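Local coordinates for nitronate monooxygenase family protein (Pseudomonas aeruginosa, PDB 4QIT) that uses flavin mononucleotide and molecular oxygen to denitrify alkyl nitronates oxidatively, with the toxin propionate 3-nitronate as its best substrate, at residues Gly82-Pro86 / Ala87-Ala91; Thr123-Pro126 / Met127-Glu131; Arg229-Arg232 / Ala233-Leu237; Ala200-Gly203 / Thr204-Val208. The protein carries 1 engineered substitution. All coordinates share one frame; numbering follows the deposited sequence.

Contact 1: residues Gly82-Pro86 / Ala87-Ala91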
ATOM      1  N   GLY A  82      21.611  17.173  -3.605  1.00 14.10           N
ATOM      2  CA  GLY A  82      20.951  17.660  -4.800  1.00 14.62           C
ATOM      3  C   GLY A  82      21.962  18.191  -5.799  1.00 15.60           C
ATOM      4  O   GLY A  82      22.966  18.806  -5.426  1.00 15.46           O
ATOM      5  N   GLN A  83      21.687  17.956  -7.073  1.00 13.25           N
ATOM      6  CA  GLN A  83      22.553  18.446  -8.139  1.00 16.13           C
ATOM      7  C   GLN A  83      21.899  19.627  -8.830  1.00 13.82           C
ATOM      8  O   GLN A  83      20.870  19.483  -9.493  1.00 16.08           O
ATOM      9  CB  GLN A  83      22.868  17.332  -9.128  1.00 18.89           C
ATOM     10  CG  GLN A  83      23.875  16.326  -8.570  1.00 24.71           C
ATOM     11  CD  GLN A  83      24.114  15.133  -9.479  1.00 31.20           C
ATOM     12  OE1 GLN A  83      24.064  15.245 -10.707  1.00 36.56           O
ATOM     13  NE2 GLN A  83      24.377  13.976  -8.872  1.00 30.49           N
ATOM     14  N   ALA A  84      22.496  20.800  -8.654  1.00 13.74           N
ATOM     15  CA  ALA A  84      21.977  22.017  -9.252  1.00 14.75           C
ATOM     16  C   ALA A  84      21.999  21.884 -10.771  1.00 16.20           C
ATOM     17  O   ALA A  84      22.933  21.302 -11.341  1.00 18.28           O
ATOM     18  CB  ALA A  84      22.795  23.218  -8.815  1.00 16.73           C
ATOM     19  N   ASP A  85      20.967  22.423 -11.409  1.00 14.12           N
ATOM     20  CA  ASP A  85      20.823  22.407 -12.865  1.00 16.19           C
ATOM     21  C   ASP A  85      20.085  23.679 -13.253  1.00 16.02           C
ATOM     22  O   ASP A  85      18.868  23.663 -13.440  1.00 16.96           O
ATOM     23  CB  ASP A  85      20.020  21.175 -13.314  1.00 15.41           C
ATOM     24  CG  ASP A  85      20.005  20.994 -14.827  1.00 19.20           C
ATOM     25  OD1 ASP A  85      20.165  21.990 -15.575  1.00 20.05           O
ATOM     26  OD2 ASP A  85      19.809  19.845 -15.282  1.00 26.57           O
ATOM     27  N   PRO A  86      20.819  24.797 -13.362  1.00 16.48           N
ATOM     28  CA  PRO A  86      20.196  26.110 -13.575  1.00 17.35           C
ATOM     29  C   PRO A  86      19.269  26.158 -14.790  1.00 15.53           C
ATOM     30  O   PRO A  86      18.210  26.773 -14.710  1.00 15.69           O
ATOM     31  CB  PRO A  86      21.398  27.033 -13.767  1.00 18.02           C
ATOM     32  CG  PRO A  86      22.482  26.384 -12.956  1.00 20.47           C
ATOM     33  CD  PRO A  86      22.271  24.902 -13.133  1.00 17.46           C
ATOM     34  N   ALA A  87      19.645  25.508 -15.889  1.00 19.39           N
ATOM     35  CA  ALA A  87      18.792  25.507 -17.073  1.00 18.29           C
ATOM     36  C   ALA A  87      17.466  24.802 -16.802  1.00 15.32           C
ATOM     37  O   ALA A  87      16.402  25.311 -17.159  1.00 16.22           O
ATOM     38  CB  ALA A  87      19.506  24.862 -18.253  1.00 18.90           C
ATOM     39  N   ARG A  88      17.539  23.629 -16.179  1.00 15.54           N
ATOM     40  CA  ARG A  88      16.339  22.860 -15.859  1.00 15.25           C
ATOM     41  C   ARG A  88      15.476  23.604 -14.839  1.00 17.02           C
ATOM     42  O   ARG A  88      14.248  23.618 -14.933  1.00 15.98           O
ATOM     43  CB  ARG A  88      16.709  21.461 -15.351  1.00 17.35           C
ATOM     44  CG  ARG A  88      15.517  20.514 -15.242  1.00 20.67           C
ATOM     45  CD  ARG A  88      15.936  19.079 -14.951  1.00 22.56           C
ATOM     46  NE  ARG A  88      16.496  18.407 -16.121  1.00 28.67           N
ATOM     47  CZ  ARG A  88      16.480  17.088 -16.301  1.00 29.16           C
ATOM     48  NH1 ARG A  88      15.918  16.298 -15.393  1.00 31.86           N
ATOM     49  NH2 ARG A  88      17.011  16.557 -17.394  1.00 39.72           N
ATOM     50  N   GLU A  89      16.128  24.230 -13.868  1.00 15.47           N
ATOM     51  CA  GLU A  89      15.411  25.018 -12.867  1.00 14.26           C
ATOM     52  C   GLU A  89      14.760  26.252 -13.490  1.00 16.18           C
ATOM     53  O   GLU A  89      13.636  26.623 -13.139  1.00 13.43           O
ATOM     54  CB  GLU A  89      16.359  25.386 -11.723  1.00 12.52           C
ATOM     55  CG  GLU A  89      16.808  24.152 -10.947  1.00 12.28           C
ATOM     56  CD  GLU A  89      18.144  24.311 -10.261  1.00 16.36           C
ATOM     57  OE1 GLU A  89      18.611  25.458 -10.087  1.00 18.54           O
ATOM     58  OE2 GLU A  89      18.736  23.272  -9.895  1.00 15.65           O
ATOM     59  N   ARG A  90      15.452  26.877 -14.440  1.00 13.51           N
ATOM     60  CA  ARG A  90      14.898  28.036 -15.130  1.00 17.57           C
ATOM     61  C   ARG A  90      13.625  27.651 -15.885  1.00 16.38           C
ATOM     62  O   ARG A  90      12.628  28.366 -15.832  1.00 15.48           O
ATOM     63  CB  ARG A  90      15.937  28.625 -16.088  1.00 17.12           C
ATOM     64  CG  ARG A  90      15.526  29.925 -16.761  1.00 22.72           C
ATOM     65  CD  ARG A  90      16.724  30.526 -17.483  1.00 28.94           C
ATOM     66  NE  ARG A  90      16.369  31.630 -18.369  1.00 30.54           N
ATOM     67  CZ  ARG A  90      17.259  32.437 -18.940  1.00 31.50           C
ATOM     68  NH1 ARG A  90      18.553  32.267 -18.701  1.00 27.18           N
ATOM     69  NH2 ARG A  90      16.856  33.420 -19.735  1.00 31.28           N
ATOM     70  N   ALA A  91      13.664  26.508 -16.569  1.00 15.03           N
ATOM     71  CA  ALA A  91      12.503  26.023 -17.308  1.00 14.95           C
ATOM     72  C   ALA A  91      11.329  25.700 -16.374  1.00 12.93           C
ATOM     73  O   ALA A  91      10.163  25.924 -16.723  1.00 15.37           O
ATOM     74  CB  ALA A  91      12.876  24.804 -18.157  1.00 16.34           C
TER
HETATM   75  O   HOH W   1      18.184  20.552 -10.188  1.00 16.96           O
HETATM   76  O   HOH W   2      22.381  24.376 -16.434  1.00 27.62           O
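Asp85 and Glu89 hold the start of helix 86-101 by reciprocal hydrogen bonds. Asp85, the N-cap, accepts from the backbone of the first turn: Arg88 N donates to Asp85 OD1 at 3.2 Å, reaching that oxygen from above the carboxylate plane. With CG anti to its own N (chi1 -172°), Asp85 swings its carboxylate over the turn. In return Glu89 OE2 accepts from Asp85 N at 2.8 Å, which resembles a capping box with the return bond one residue later. The backbone adds Glu89 N to Asp85 O, also 2.8 Å, and Arg90 N to Pro86 O.

The charged pairing is looser. Asp85 OD2 lies 3.7 Å from Arg88 NE, a long salt bridge well out of the guanidinium plane, where charge alone acts and no N-H points at the oxygen. A water donates to both Gln83 O and Glu89 OE2, giving this buried carboxylate oxygen a second donor beside Asp85 N.

Pro86, the first residue of the helix, stands at the surface. Glu89 faces inward on Phe307 of helix 307-320 and on Leu111 and Pro303, while Gln83 N bonds to Asp304; the cap thus joins the loop after strand 72-77 to helix 86-101 and rests against helix 307-320.

Contact 2: residues Thr123-Pro126 / Met127-Glu131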
ATOM      1  N   THR A 123      29.103  19.848   9.306  1.00 18.57           N
ATOM      2  CA  THR A 123      28.949  20.427  10.642  1.00 20.21           C
ATOM      3  C   THR A 123      27.892  19.712  11.499  1.00 18.86           C
ATOM      4  O   THR A 123      27.823  19.920  12.709  1.00 19.25           O
ATOM      5  CB  THR A 123      28.635  21.941  10.598  1.00 21.46           C
ATOM      6  OG1 THR A 123      27.336  22.160  10.031  1.00 21.34           O
ATOM      7  CG2 THR A 123      29.686  22.698   9.781  1.00 23.86           C
ATOM      8  N   LEU A 124      27.079  18.864  10.875  1.00 17.65           N
ATOM      9  CA  LEU A 124      25.980  18.215  11.591  1.00 17.27           C
ATOM     10  C   LEU A 124      26.436  17.120  12.558  1.00 15.77           C
ATOM     11  O   LEU A 124      26.026  17.099  13.721  1.00 18.06           O
ATOM     12  CB  LEU A 124      24.947  17.674  10.596  1.00 16.18           C
ATOM     13  CG  LEU A 124      24.200  18.766   9.830  1.00 17.79           C
ATOM     14  CD1 LEU A 124      23.362  18.180   8.698  1.00 16.43           C
ATOM     15  CD2 LEU A 124      23.329  19.607  10.776  1.00 19.82           C
ATOM     16  N   LEU A 125      27.282  16.213  12.079  1.00 17.28           N
ATOM     17  CA  LEU A 125      27.771  15.108  12.906  1.00 19.07           C
ATOM     18  C   LEU A 125      28.489  15.551  14.190  1.00 17.94           C
ATOM     19  O   LEU A 125      28.161  15.070  15.276  1.00 18.84           O
ATOM     20  CB  LEU A 125      28.640  14.141  12.087  1.00 18.51           C
ATOM     21  CG  LEU A 125      29.291  12.975  12.832  1.00 20.64           C
ATOM     22  CD1 LEU A 125      28.243  12.104  13.525  1.00 18.42           C
ATOM     23  CD2 LEU A 125      30.135  12.141  11.882  1.00 23.41           C
ATOM     24  N   PRO A 126      29.468  16.469  14.084  1.00 19.39           N
ATOM     25  CA  PRO A 126      30.102  16.850  15.354  1.00 20.39           C
ATOM     26  C   PRO A 126      29.139  17.534  16.328  1.00 20.87           C
ATOM     27  O   PRO A 126      29.288  17.357  17.538  1.00 20.63           O
ATOM     28  CB  PRO A 126      31.227  17.803  14.923  1.00 22.83           C
ATOM     29  CG  PRO A 126      30.874  18.236  13.537  1.00 25.43           C
ATOM     30  CD  PRO A 126      30.138  17.086  12.927  1.00 21.00           C
ATOM     31  N   MET A 127      28.163  18.284  15.825  1.00 19.75           N
ATOM     32  CA  MET A 127      27.154  18.870  16.712  1.00 18.38           C
ATOM     33  C   MET A 127      26.354  17.793  17.449  1.00 18.30           C
ATOM     34  O   MET A 127      26.103  17.907  18.657  1.00 19.33           O
ATOM     35  CB  MET A 127      26.224  19.812  15.941  1.00 17.28           C
ATOM     36  CG  MET A 127      25.179  20.500  16.800  1.00 17.11           C
ATOM     37  SD  MET A 127      23.675  19.537  17.085  1.00 16.90           S
ATOM     38  CE  MET A 127      22.932  19.553  15.452  1.00 17.96           C
ATOM     39  N   LEU A 128      25.960  16.745  16.729  1.00 17.00           N
ATOM     40  CA  LEU A 128      25.224  15.647  17.357  1.00 20.54           C
ATOM     41  C   LEU A 128      26.072  14.898  18.387  1.00 18.97           C
ATOM     42  O   LEU A 128      25.558  14.449  19.411  1.00 19.68           O
ATOM     43  CB  LEU A 128      24.686  14.678  16.295  1.00 16.60           C
ATOM     44  CG  LEU A 128      23.633  15.233  15.332  1.00 17.12           C
ATOM     45  CD1 LEU A 128      23.351  14.214  14.234  1.00 16.38           C
ATOM     46  CD2 LEU A 128      22.349  15.592  16.070  1.00 16.31           C
ATOM     47  N   LEU A 129      27.369  14.766  18.113  1.00 19.90           N
ATOM     48  CA  LEU A 129      28.269  14.067  19.028  1.00 18.56           C
ATOM     49  C   LEU A 129      28.437  14.860  20.324  1.00 20.87           C
ATOM     50  O   LEU A 129      28.663  14.288  21.392  1.00 27.35           O
ATOM     51  CB  LEU A 129      29.626  13.808  18.363  1.00 20.26           C
ATOM     52  CG  LEU A 129      29.613  12.854  17.165  1.00 21.12           C
ATOM     53  CD1 LEU A 129      30.998  12.762  16.552  1.00 25.32           C
ATOM     54  CD2 LEU A 129      29.114  11.480  17.561  1.00 21.37           C
ATOM     55  N   GLU A 130      28.298  16.178  20.230  1.00 21.06           N
ATOM     56  CA  GLU A 130      28.374  17.037  21.409  1.00 20.19           C
ATOM     57  C   GLU A 130      27.078  16.998  22.221  1.00 23.37           C
ATOM     58  O   GLU A 130      27.103  16.881  23.448  1.00 23.55           O
ATOM     59  CB  GLU A 130      28.664  18.481  21.003  1.00 20.98           C
ATOM     60  CG  GLU A 130      30.049  18.724  20.418  1.00 24.59           C
ATOM     61  CD  GLU A 130      30.194  20.136  19.879  1.00 31.40           C
ATOM     62  OE1 GLU A 130      31.107  20.858  20.332  1.00 41.44           O
ATOM     63  OE2 GLU A 130      29.396  20.523  18.996  1.00 33.00           O
ATOM     64  N   GLU A 131      25.943  17.104  21.534  1.00 20.95           N
ATOM     65  CA  GLU A 131      24.652  17.221  22.214  1.00 20.49           C
ATOM     66  C   GLU A 131      24.088  15.881  22.693  1.00 21.52           C
ATOM     67  O   GLU A 131      23.333  15.837  23.669  1.00 19.87           O
ATOM     68  CB  GLU A 131      23.631  17.935  21.318  1.00 20.27           C
ATOM     69  CG  GLU A 131      23.991  19.376  20.974  1.00 21.45           C
ATOM     70  CD  GLU A 131      24.229  20.247  22.198  1.00 21.88           C
ATOM     71  OE1 GLU A 131      23.430  20.183  23.160  1.00 23.03           O
ATOM     72  OE2 GLU A 131      25.218  21.009  22.196  1.00 24.69           O
TER
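Leu125 lays its CD1 methyl against the branch point of Leu129 one turn on, CD1 to Leu129 CG at 4.0 Å, while Leu125 CG meets Leu129 CD1 at 4.1 Å. The two chains leave the helix differently. Leu125 has CG anti to its N (chi1 177°), which turns its end along the helix toward Leu129; Leu129 has CG beside its own N (chi1 -65°), leaning back over the preceding turn until CG sits 3.3 Å from Leu125 O. That same carbonyl oxygen accepts from Leu129 N at 3.0 Å. Leu128 repeats the backward lean, its CG 3.4 Å from Leu124 O, which takes the Leu128 N-H.

Helix 124-131 belongs to the outer layer of a TIM barrel, and its apolar side chains fan out over three neighbours. Leu124 and Leu128 rest on Leu76 of strand 72-77, Leu125, Leu128 and Leu129 on Leu151 of helix 145-153, and Met127 on Ile61 and Arg58 of helix 54-65.

Pro126 lies on the exposed side of the helix. Pro126 O accepts from Glu130 N at 3.1 Å. Glu130 CG lies close by, 3.3 Å from Pro126 O, and the carboxylate beyond it pairs with Arg58.

Contact 3: residues Arg229-Arg232 / Ala233-Leu237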
ATOM      1  N   ARG A 229      -5.414  -0.377  18.145  1.00 10.53           N
ATOM      2  CA  ARG A 229      -5.644  -1.552  17.297  1.00 10.43           C
ATOM      3  C   ARG A 229      -4.572  -1.659  16.211  1.00  9.88           C
ATOM      4  O   ARG A 229      -4.044  -2.748  15.964  1.00 10.31           O
ATOM      5  CB  ARG A 229      -7.042  -1.519  16.662  1.00 12.06           C
ATOM      6  CG  ARG A 229      -8.163  -1.996  17.583  1.00 13.36           C
ATOM      7  CD  ARG A 229      -9.445  -2.090  16.786  1.00 13.61           C
ATOM      8  NE  ARG A 229     -10.586  -2.551  17.571  1.00 16.99           N
ATOM      9  CZ  ARG A 229     -10.961  -3.824  17.669  1.00 17.90           C
ATOM     10  NH1 ARG A 229     -10.279  -4.772  17.043  1.00 16.80           N
ATOM     11  NH2 ARG A 229     -12.020  -4.153  18.400  1.00 23.82           N
ATOM     12  N   GLY A 230      -4.235  -0.533  15.578  1.00  9.66           N
ATOM     13  CA  GLY A 230      -3.140  -0.498  14.610  1.00  9.68           C
ATOM     14  C   GLY A 230      -1.797  -0.871  15.224  1.00 10.28           C
ATOM     15  O   GLY A 230      -0.992  -1.588  14.616  1.00  8.91           O
ATOM     16  N   ILE A 231      -1.544  -0.396  16.441  1.00  9.88           N
ATOM     17  CA  ILE A 231      -0.321  -0.763  17.146  1.00  8.86           C
ATOM     18  C   ILE A 231      -0.270  -2.263  17.429  1.00 10.06           C
ATOM     19  O   ILE A 231       0.733  -2.920  17.158  1.00  9.62           O
ATOM     20  CB  ILE A 231      -0.148   0.045  18.448  1.00  9.82           C
ATOM     21  CG1 ILE A 231      -0.233   1.544  18.149  1.00  9.31           C
ATOM     22  CG2 ILE A 231       1.177  -0.308  19.103  1.00 12.05           C
ATOM     23  CD1 ILE A 231       0.020   2.426  19.373  1.00 10.33           C
ATOM     24  N   ARG A 232      -1.371  -2.808  17.938  1.00 10.48           N
ATOM     25  CA  ARG A 232      -1.452  -4.231  18.218  1.00 11.90           C
ATOM     26  C   ARG A 232      -1.233  -5.047  16.954  1.00 10.42           C
ATOM     27  O   ARG A 232      -0.533  -6.060  16.990  1.00 10.41           O
ATOM     28  CB  ARG A 232      -2.788  -4.568  18.886  1.00 11.30           C
ATOM     29  CG  ARG A 232      -2.885  -4.015  20.314  1.00 14.33           C
ATOM     30  CD  ARG A 232      -4.312  -4.107  20.874  1.00 17.45           C
ATOM     31  NE  ARG A 232      -4.783  -5.487  20.972  1.00 19.34           N
ATOM     32  CZ  ARG A 232      -4.639  -6.252  22.051  1.00 22.39           C
ATOM     33  NH1 ARG A 232      -4.042  -5.774  23.138  1.00 21.37           N
ATOM     34  NH2 ARG A 232      -5.098  -7.496  22.049  1.00 24.42           N
ATOM     35  N   ALA A 233      -1.791  -4.589  15.833  1.00  9.67           N
ATOM     36  CA  ALA A 233      -1.609  -5.308  14.571  1.00  9.47           C
ATOM     37  C   ALA A 233      -0.139  -5.304  14.152  1.00 10.01           C
ATOM     38  O   ALA A 233       0.394  -6.334  13.733  1.00 10.31           O
ATOM     39  CB  ALA A 233      -2.488  -4.709  13.469  1.00  9.24           C
ATOM     40  N   ALA A 234       0.511  -4.146  14.265  1.00  9.52           N
ATOM     41  CA  ALA A 234       1.941  -4.035  13.960  1.00  9.09           C
ATOM     42  C   ALA A 234       2.762  -5.001  14.809  1.00 10.16           C
ATOM     43  O   ALA A 234       3.675  -5.669  14.305  1.00 10.66           O
ATOM     44  CB  ALA A 234       2.417  -2.620  14.185  1.00  9.87           C
ATOM     45  N   LEU A 235       2.435  -5.085  16.094  1.00 10.42           N
ATOM     46  CA  LEU A 235       3.139  -6.007  16.972  1.00 11.89           C
ATOM     47  C   LEU A 235       2.881  -7.470  16.594  1.00 11.50           C
ATOM     48  O   LEU A 235       3.790  -8.298  16.667  1.00 12.27           O
ATOM     49  CB  LEU A 235       2.755  -5.746  18.433  1.00 11.12           C
ATOM     50  CG  LEU A 235       3.038  -4.319  18.917  1.00 13.89           C
ATOM     51  CD1 LEU A 235       2.678  -4.173  20.386  1.00 13.55           C
ATOM     52  CD2 LEU A 235       4.488  -3.927  18.686  1.00 14.38           C
ATOM     53  N   GLU A 236       1.657  -7.810  16.202  1.00  9.30           N
ATOM     54  CA  GLU A 236       1.389  -9.161  15.726  1.00 11.55           C
ATOM     55  C   GLU A 236       2.248  -9.506  14.513  1.00 11.42           C
ATOM     56  O   GLU A 236       2.664 -10.659  14.340  1.00 12.36           O
ATOM     57  CB  GLU A 236      -0.098  -9.350  15.398  1.00 11.73           C
ATOM     58  CG  GLU A 236      -0.999  -9.434  16.639  1.00 12.88           C
ATOM     59  CD  GLU A 236      -0.778 -10.695  17.458  1.00 19.27           C
ATOM     60  OE1 GLU A 236      -0.093 -11.618  16.974  1.00 18.04           O
ATOM     61  OE2 GLU A 236      -1.310 -10.768  18.588  1.00 22.89           O
ATOM     62  N   LEU A 237       2.542  -8.507  13.683  1.00 10.97           N
ATOM     63  CA  LEU A 237       3.336  -8.739  12.469  1.00 10.98           C
ATOM     64  C   LEU A 237       4.820  -8.931  12.778  1.00 10.90           C
ATOM     65  O   LEU A 237       5.594  -9.355  11.916  1.00 12.34           O
ATOM     66  CB  LEU A 237       3.153  -7.590  11.479  1.00 11.32           C
ATOM     67  CG  LEU A 237       1.740  -7.470  10.913  1.00 10.04           C
ATOM     68  CD1 LEU A 237       1.619  -6.168  10.125  1.00 11.69           C
ATOM     69  CD2 LEU A 237       1.399  -8.665  10.032  1.00 12.10           C
TER
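Ile231 and Leu235 lie one turn apart on the same side of helix 228-236, and meet at their methyls, Ile231 CG2 to Leu235 CD1 at 4.3 Å. The touch is light. Leu235 sits more closely on the backbone: a chi1 of -58° puts CG anti to the carbonyl carbon and lays the branch over the Ile231 carbonyl, CG to Ile231 O at 3.2 Å. That oxygen also accepts from Leu235 N at 3.0 Å. Both side chains pack on Leu355 of helix 344-355, and Ile231 also touches Val242 of strand 241-244.

The helix is the crossover of the beta-alpha-beta unit from strand 219-222 to strand 241-244 in the TIM barrel, and Ala234 packs its methyl on Val242 of that second strand and on Ile225.

Arg232 and Glu236, also one turn apart, do not pair with each other: Arg232 NH2 and Glu236 OE2 stand 6.1 Å apart. Arg232 bends at chi3 (62°) and Glu236 at chi2 (-68°), and their ends meet Glu236 and Arg232 of the second subunit in two reciprocal salt bridges across the dimer interface. Within the helix the two are joined by backbone, Glu236 N to Arg232 O at 2.9 Å. Glu236 CG lies 3.4 Å from Arg232 O. Ala233 N bonds to Arg229 O at 2.9 Å, and the Ala233 methyl packs on Leu237 of the second subunit.

Contact 4: residues Ala200-Gly203 / Thr204-Val208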
ATOM      1  N   ALA A 200       8.867   0.214  -5.192  1.00 12.65           N
ATOM      2  CA  ALA A 200       8.116  -1.034  -5.022  1.00 11.67           C
ATOM      3  C   ALA A 200       6.765  -0.790  -4.331  1.00 10.89           C
ATOM      4  O   ALA A 200       5.851  -1.610  -4.447  1.00 10.83           O
ATOM      5  CB  ALA A 200       8.935  -2.040  -4.227  1.00 12.26           C
ATOM      6  N   ALA A 201       6.655   0.326  -3.603  1.00 10.37           N
ATOM      7  CA  ALA A 201       5.389   0.728  -2.981  1.00 10.79           C
ATOM      8  C   ALA A 201       4.722  -0.412  -2.191  1.00  8.38           C
ATOM      9  O   ALA A 201       3.570  -0.792  -2.437  1.00  9.01           O
ATOM     10  CB  ALA A 201       4.445   1.301  -4.042  1.00 12.38           C
ATOM     11  N   ILE A 202       5.474  -0.951  -1.235  1.00  8.12           N
ATOM     12  CA  ILE A 202       5.013  -2.057  -0.405  1.00  8.05           C
ATOM     13  C   ILE A 202       4.182  -1.538   0.770  1.00  7.50           C
ATOM     14  O   ILE A 202       4.575  -0.571   1.445  1.00  8.30           O
ATOM     15  CB  ILE A 202       6.212  -2.857   0.136  1.00  7.57           C
ATOM     16  CG1 ILE A 202       7.108  -3.316  -1.020  1.00  8.36           C
ATOM     17  CG2 ILE A 202       5.742  -4.038   0.962  1.00 10.18           C
ATOM     18  CD1 ILE A 202       8.392  -3.982  -0.562  1.00 11.47           C
ATOM     19  N   GLY A 203       3.028  -2.152   0.999  1.00  8.84           N
ATOM     20  CA  GLY A 203       2.164  -1.739   2.091  1.00  7.58           C
ATOM     21  C   GLY A 203       2.740  -2.133   3.436  1.00  7.97           C
ATOM     22  O   GLY A 203       3.522  -3.089   3.535  1.00  8.79           O
ATOM     23  N   THR A 204       2.321  -1.419   4.472  1.00  8.83           N
ATOM     24  CA  THR A 204       2.822  -1.645   5.824  1.00  8.85           C
ATOM     25  C   THR A 204       2.683  -3.105   6.291  1.00  9.51           C
ATOM     26  O   THR A 204       3.619  -3.668   6.868  1.00  9.34           O
ATOM     27  CB  THR A 204       2.126  -0.699   6.823  1.00  9.80           C
ATOM     28  OG1 THR A 204       2.410   0.655   6.475  1.00 10.64           O
ATOM     29  CG2 THR A 204       2.603  -0.949   8.242  1.00 11.69           C
ATOM     30  N   LEU A 205       1.525  -3.716   6.041  1.00  7.86           N
ATOM     31  CA  LEU A 205       1.277  -5.066   6.527  1.00  8.29           C
ATOM     32  C   LEU A 205       2.273  -6.050   5.918  1.00 10.94           C
ATOM     33  O   LEU A 205       2.797  -6.918   6.623  1.00 12.35           O
ATOM     34  CB  LEU A 205      -0.159  -5.486   6.240  1.00 10.24           C
ATOM     35  CG  LEU A 205      -0.506  -6.895   6.726  1.00  9.97           C
ATOM     36  CD1 LEU A 205      -1.814  -6.881   7.500  1.00 14.00           C
ATOM     37  CD2 LEU A 205      -0.576  -7.832   5.522  1.00 10.85           C
ATOM     38  N   ALA A 206       2.556  -5.914   4.624  1.00  8.21           N
ATOM     39  CA  ALA A 206       3.557  -6.791   4.011  1.00  9.20           C
ATOM     40  C   ALA A 206       4.966  -6.409   4.451  1.00  9.19           C
ATOM     41  O   ALA A 206       5.767  -7.282   4.823  1.00  9.90           O
ATOM     42  CB  ALA A 206       3.460  -6.767   2.484  1.00  8.99           C
ATOM     43  N   LEU A 207       5.288  -5.116   4.420  1.00  7.42           N
ATOM     44  CA  LEU A 207       6.660  -4.690   4.706  1.00  8.24           C
ATOM     45  C   LEU A 207       7.110  -5.050   6.115  1.00  9.60           C
ATOM     46  O   LEU A 207       8.218  -5.564   6.304  1.00  9.79           O
ATOM     47  CB  LEU A 207       6.837  -3.187   4.483  1.00  9.27           C
ATOM     48  CG  LEU A 207       8.269  -2.675   4.650  1.00  7.66           C
ATOM     49  CD1 LEU A 207       9.225  -3.273   3.613  1.00  9.87           C
ATOM     50  CD2 LEU A 207       8.306  -1.161   4.570  1.00 10.10           C
ATOM     51  N   VAL A 208       6.269  -4.783   7.108  1.00  8.23           N
ATOM     52  CA  VAL A 208       6.631  -5.083   8.491  1.00  8.36           C
ATOM     53  C   VAL A 208       6.856  -6.582   8.692  1.00 10.37           C
ATOM     54  O   VAL A 208       7.838  -6.989   9.319  1.00 11.07           O
ATOM     55  CB  VAL A 208       5.569  -4.561   9.474  1.00  9.02           C
ATOM     56  CG1 VAL A 208       5.884  -4.996  10.902  1.00 10.21           C
ATOM     57  CG2 VAL A 208       5.522  -3.049   9.408  1.00 10.93           C
TER
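Gly203 is the N-cap of helix 204-212, and its carbonyl takes the first-turn bond from Leu207 N at 2.8 Å, nearly straight at the hydrogen (169°). Before it, Ile202 is still extended, and its side chain turns back over the turn that follows. CG2 lies anti to the backbone N, and this branch does the touching: it stands 3.7 Å from Leu207 N, 3.8 Å from Leu207 CB and 3.9 Å from Ala206 CB. Ile202 and Leu207 cross at about a right angle, with the CG2 methyl against Leu207 CB. Ile202, just before the N-cap, and Leu207, the fourth helical residue, form a hydrophobic staple. Both chains also lie on Pro165 of helix 165-173.

In the TIM barrel this helix starts near the flavin: the side chain of Thr204 is about 7 Å from the bound flavin mononucleotide, and that of Leu207 is about 5 Å from that of Gln182, which probably binds the flavin. At chi1 -62° Thr204 sends OG1 to Gly223 O, to which it bonds, while Thr204 N bonds to Glu185. The loop is held from outside as well, since Gln334 of the second subunit bonds through its amide to Ala201 O and to Gly203 N, and packs on Ile202 and Ala206.

All four contacts are local, within or at the start of a helix. Contacts 1 and 4 are both helix starts, but contact 1 is a surface cap built from carboxylates and water, whereas contact 4 is buried near the flavin, with apolar side-chain contacts across it. Contacts 2 and 3, both partly buried, run along barrel helices, each with one aliphatic pair packed on a neighbouring helix and charged residues elsewhere; contact 2 sends its charges to helix 54-65 of its own chain, contact 3 to the second subunit. Contacts 3 and 4 touch, Leu237 CB lying 3.8 Å from Val208 CG1, and both meet the second subunit. Contacts 1 and 3 lie about 44 Å apart, centre to centre.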